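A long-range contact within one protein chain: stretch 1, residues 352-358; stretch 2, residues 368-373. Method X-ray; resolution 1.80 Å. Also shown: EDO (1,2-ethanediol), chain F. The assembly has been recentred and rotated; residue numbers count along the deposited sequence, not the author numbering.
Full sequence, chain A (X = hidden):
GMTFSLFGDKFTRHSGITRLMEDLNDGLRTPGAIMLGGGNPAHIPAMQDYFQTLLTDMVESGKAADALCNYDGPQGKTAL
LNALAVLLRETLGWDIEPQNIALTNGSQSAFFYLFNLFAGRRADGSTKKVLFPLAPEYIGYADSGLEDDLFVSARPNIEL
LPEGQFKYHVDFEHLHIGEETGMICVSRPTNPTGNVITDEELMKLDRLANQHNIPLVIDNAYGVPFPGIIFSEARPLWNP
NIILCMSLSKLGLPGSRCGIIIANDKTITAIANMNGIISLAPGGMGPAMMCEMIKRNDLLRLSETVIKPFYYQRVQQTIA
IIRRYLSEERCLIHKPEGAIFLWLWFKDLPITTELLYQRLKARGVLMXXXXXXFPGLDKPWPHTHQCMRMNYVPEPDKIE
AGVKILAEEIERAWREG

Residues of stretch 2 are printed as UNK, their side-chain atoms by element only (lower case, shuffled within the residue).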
# COMPACT_ATOMS: atom_id res chain seq x y z
N THR A 352 10.62 16.77 31.89
CA THR A 352 9.88 15.87 30.99
C THR A 352 10.81 15.14 30.03
O THR A 352 11.92 15.58 29.74
CB THR A 352 8.87 16.62 30.14
OG1 THR A 352 9.57 17.46 29.21
CG2 THR A 352 7.93 17.47 31.01
N THR A 353 10.34 14.03 29.46
CA THR A 353 11.14 13.32 28.48
C THR A 353 11.11 14.02 27.12
O THR A 353 11.92 13.70 26.25
CB THR A 353 10.80 11.81 28.42
OG1 THR A 353 9.40 11.65 28.26
CG2 THR A 353 11.25 11.10 29.71
N GLU A 354 10.19 14.98 26.93
CA GLU A 354 10.30 15.85 25.76
C GLU A 354 11.59 16.69 25.89
O GLU A 354 12.35 16.85 24.93
CB GLU A 354 9.09 16.77 25.64
CG GLU A 354 7.79 16.07 25.17
CD GLU A 354 7.04 15.25 26.21
OE1 GLU A 354 7.22 15.38 27.44
OE2 GLU A 354 6.24 14.42 25.77
N LEU A 355 11.84 17.22 27.07
CA LEU A 355 13.06 18.00 27.29
C LEU A 355 14.30 17.10 27.25
O LEU A 355 15.30 17.43 26.61
CB LEU A 355 13.01 18.80 28.58
CG LEU A 355 14.24 19.68 28.86
CD1 LEU A 355 14.61 20.63 27.68
CD2 LEU A 355 14.00 20.48 30.14
N LEU A 356 14.23 15.98 27.93
CA LEU A 356 15.32 14.99 27.89
C LEU A 356 15.66 14.62 26.44
O LEU A 356 16.82 14.58 26.05
CB LEU A 356 14.96 13.75 28.66
CG LEU A 356 16.14 12.80 28.93
CD1 LEU A 356 17.27 13.44 29.77
CD2 LEU A 356 15.62 11.49 29.58
N TYR A 357 14.63 14.40 25.62
CA TYR A 357 14.82 14.09 24.20
C TYR A 357 15.68 15.14 23.49
O TYR A 357 16.54 14.80 22.68
CB TYR A 357 13.46 14.00 23.50
CG TYR A 357 13.56 13.95 21.98
CD1 TYR A 357 13.57 15.11 21.21
CD2 TYR A 357 13.60 12.74 21.31
CE1 TYR A 357 13.66 15.05 19.82
CE2 TYR A 357 13.71 12.67 19.93
CZ TYR A 357 13.72 13.82 19.19
OH TYR A 357 13.81 13.73 17.83
N GLN A 358 15.41 16.42 23.74
CA GLN A 358 16.19 17.50 23.11
C GLN A 358 17.65 17.44 23.55
O GLN A 358 18.57 17.66 22.76
CB GLN A 358 15.60 18.87 23.43
CG GLN A 358 14.19 19.09 22.84
CD GLN A 358 14.18 19.04 21.33
OE1 GLN A 358 15.15 19.48 20.68
NE2 GLN A 358 13.10 18.53 20.74
N UNK A 368 12.48 7.72 21.59
CA UNK A 368 11.14 8.29 21.39
C UNK A 368 10.51 8.74 22.70
O UNK A 368 10.40 7.97 23.64
c UNK A 368 10.85 6.66 19.47
c UNK A 368 10.17 7.33 20.68
c UNK A 368 8.92 8.09 20.25
N UNK A 369 10.11 10.01 22.79
CA UNK A 369 9.39 10.41 24.00
C UNK A 369 8.10 9.61 24.17
O UNK A 369 7.35 9.41 23.21
c UNK A 369 10.06 12.30 22.76
c UNK A 369 10.32 11.14 21.88
c UNK A 369 9.09 11.90 23.75
N UNK A 370 7.85 9.17 25.39
CA UNK A 370 6.70 8.32 25.68
C UNK A 370 5.32 8.91 25.52
O UNK A 370 4.36 8.20 25.24
N UNK A 371 5.21 10.23 25.66
CA UNK A 371 3.89 10.84 25.65
C UNK A 371 3.12 10.59 24.39
O UNK A 371 1.89 10.53 24.41
n UNK A 371 0.98 14.39 25.57
c UNK A 371 0.69 13.63 26.61
n UNK A 371 1.72 12.84 26.85
c UNK A 371 4.01 12.35 25.89
c UNK A 371 2.22 14.05 25.10
c UNK A 371 2.70 13.07 25.90
N UNK A 372 3.84 10.37 23.30
CA UNK A 372 3.22 10.18 22.03
C UNK A 372 2.47 8.86 21.87
O UNK A 372 1.67 8.73 20.95
c UNK A 372 4.94 11.76 21.01
c UNK A 372 4.77 14.19 21.15
c UNK A 372 6.93 13.15 21.10
c UNK A 372 4.18 12.93 21.06
c UNK A 372 6.32 11.89 21.02
c UNK A 372 6.16 14.30 21.17
o UNK A 372 6.77 15.55 21.23
c UNK A 372 4.28 10.39 20.93
N UNK A 373 2.65 7.91 22.80
CA UNK A 373 1.97 6.62 22.75
C UNK A 373 0.68 6.54 23.58
O UNK A 373 0.19 5.43 23.83
c UNK A 373 5.33 4.49 20.43
c UNK A 373 5.30 6.14 22.64
c UNK A 373 4.16 5.41 22.34
c UNK A 373 2.93 5.51 23.19
c UNK A 373 6.46 5.23 20.75
c UNK A 373 6.46 6.04 21.85
c UNK A 373 4.19 4.58 21.22
C1 EDO F . 9.85 15.06 20.11
O1 EDO F . 9.45 15.78 21.29
C2 EDO F . 10.48 16.01 19.09
O2 EDO F . 9.54 16.99 18.63
O HOH W 1 7.15 12.05 26.71

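Position 368 opens the second stretch in a strand. Its side chain is three carbons, one attached to CA and carrying the other two, a fork at the beta position with no polar atom. The CA-to-CB bond points away from the helix, and the side chain makes no contact with the first stretch. This is Val-368, with chi1 in the t well.

At position 369 three carbons close a ring onto the backbone nitrogen, and CA-to-CB points toward the first stretch. A ring carbon bonded to N lies 3.7 Å from CD2 of Tyr-357, while CB is 4.2 Å from O of Thr-353. Only proline has this ring; Pro-369 is puckered C-gamma exo, and its CD is the atom against the Tyr-357 ring, approached obliquely.

Position 370 has no side-chain atoms and is therefore Gly-370. The backbone passes close to the start of the helix, with Gly-370 N 4.1 Å from Thr-353 OG1.

Position 371 carries one carbon and then a five-membered ring of three carbons and two nitrogens, an imidazole. CA-to-CB points toward the helix, and CB lies 3.0 Å from OE2 of Glu-354, a tight approach. The residue is His-371, chi1 t.

At position 372 one carbon leads to a six-carbon ring bearing a single oxygen, the mark of a phenol. CA-to-CB points sideways, but the end of the side chain comes nearer, placing the oxygen 4.1 Å from CG of Glu-354. In Tyr-372, OH also shares a 2.7 Å hydrogen bond with O1 of the ethanediol.

Position 373 has one carbon followed by an unsubstituted six-carbon ring, and the side chain is out of reach of the helix. It is Phe-373, whose N donates to Gly-370 O at 3.0 Å, closing the turn.

The helix is capped by Thr-352, whose OG1 accepts from Leu-355 N at 3.1 Å. Across the contact no direct hydrogen bond forms; the two stretches bury 253 Å² between them, and packing and a bridging water link them. Pro-369 packs beside Tyr-357, with its CA 5.6 Å from CA of Thr-353. The water donates to Thr-353 OG1 (2.8 Å) and Glu-354 OE2 (2.7 Å) and accepts from His-371 N (2.9 Å), so it joins two helix side chains to the opposing backbone. The ethanediol, probably from the crystallisation liquor, adds a second link: its C1 lies over one face of the Tyr-357 ring while its O1 bonds Tyr-372.

Stretch 2 (368-373) VPGHYF
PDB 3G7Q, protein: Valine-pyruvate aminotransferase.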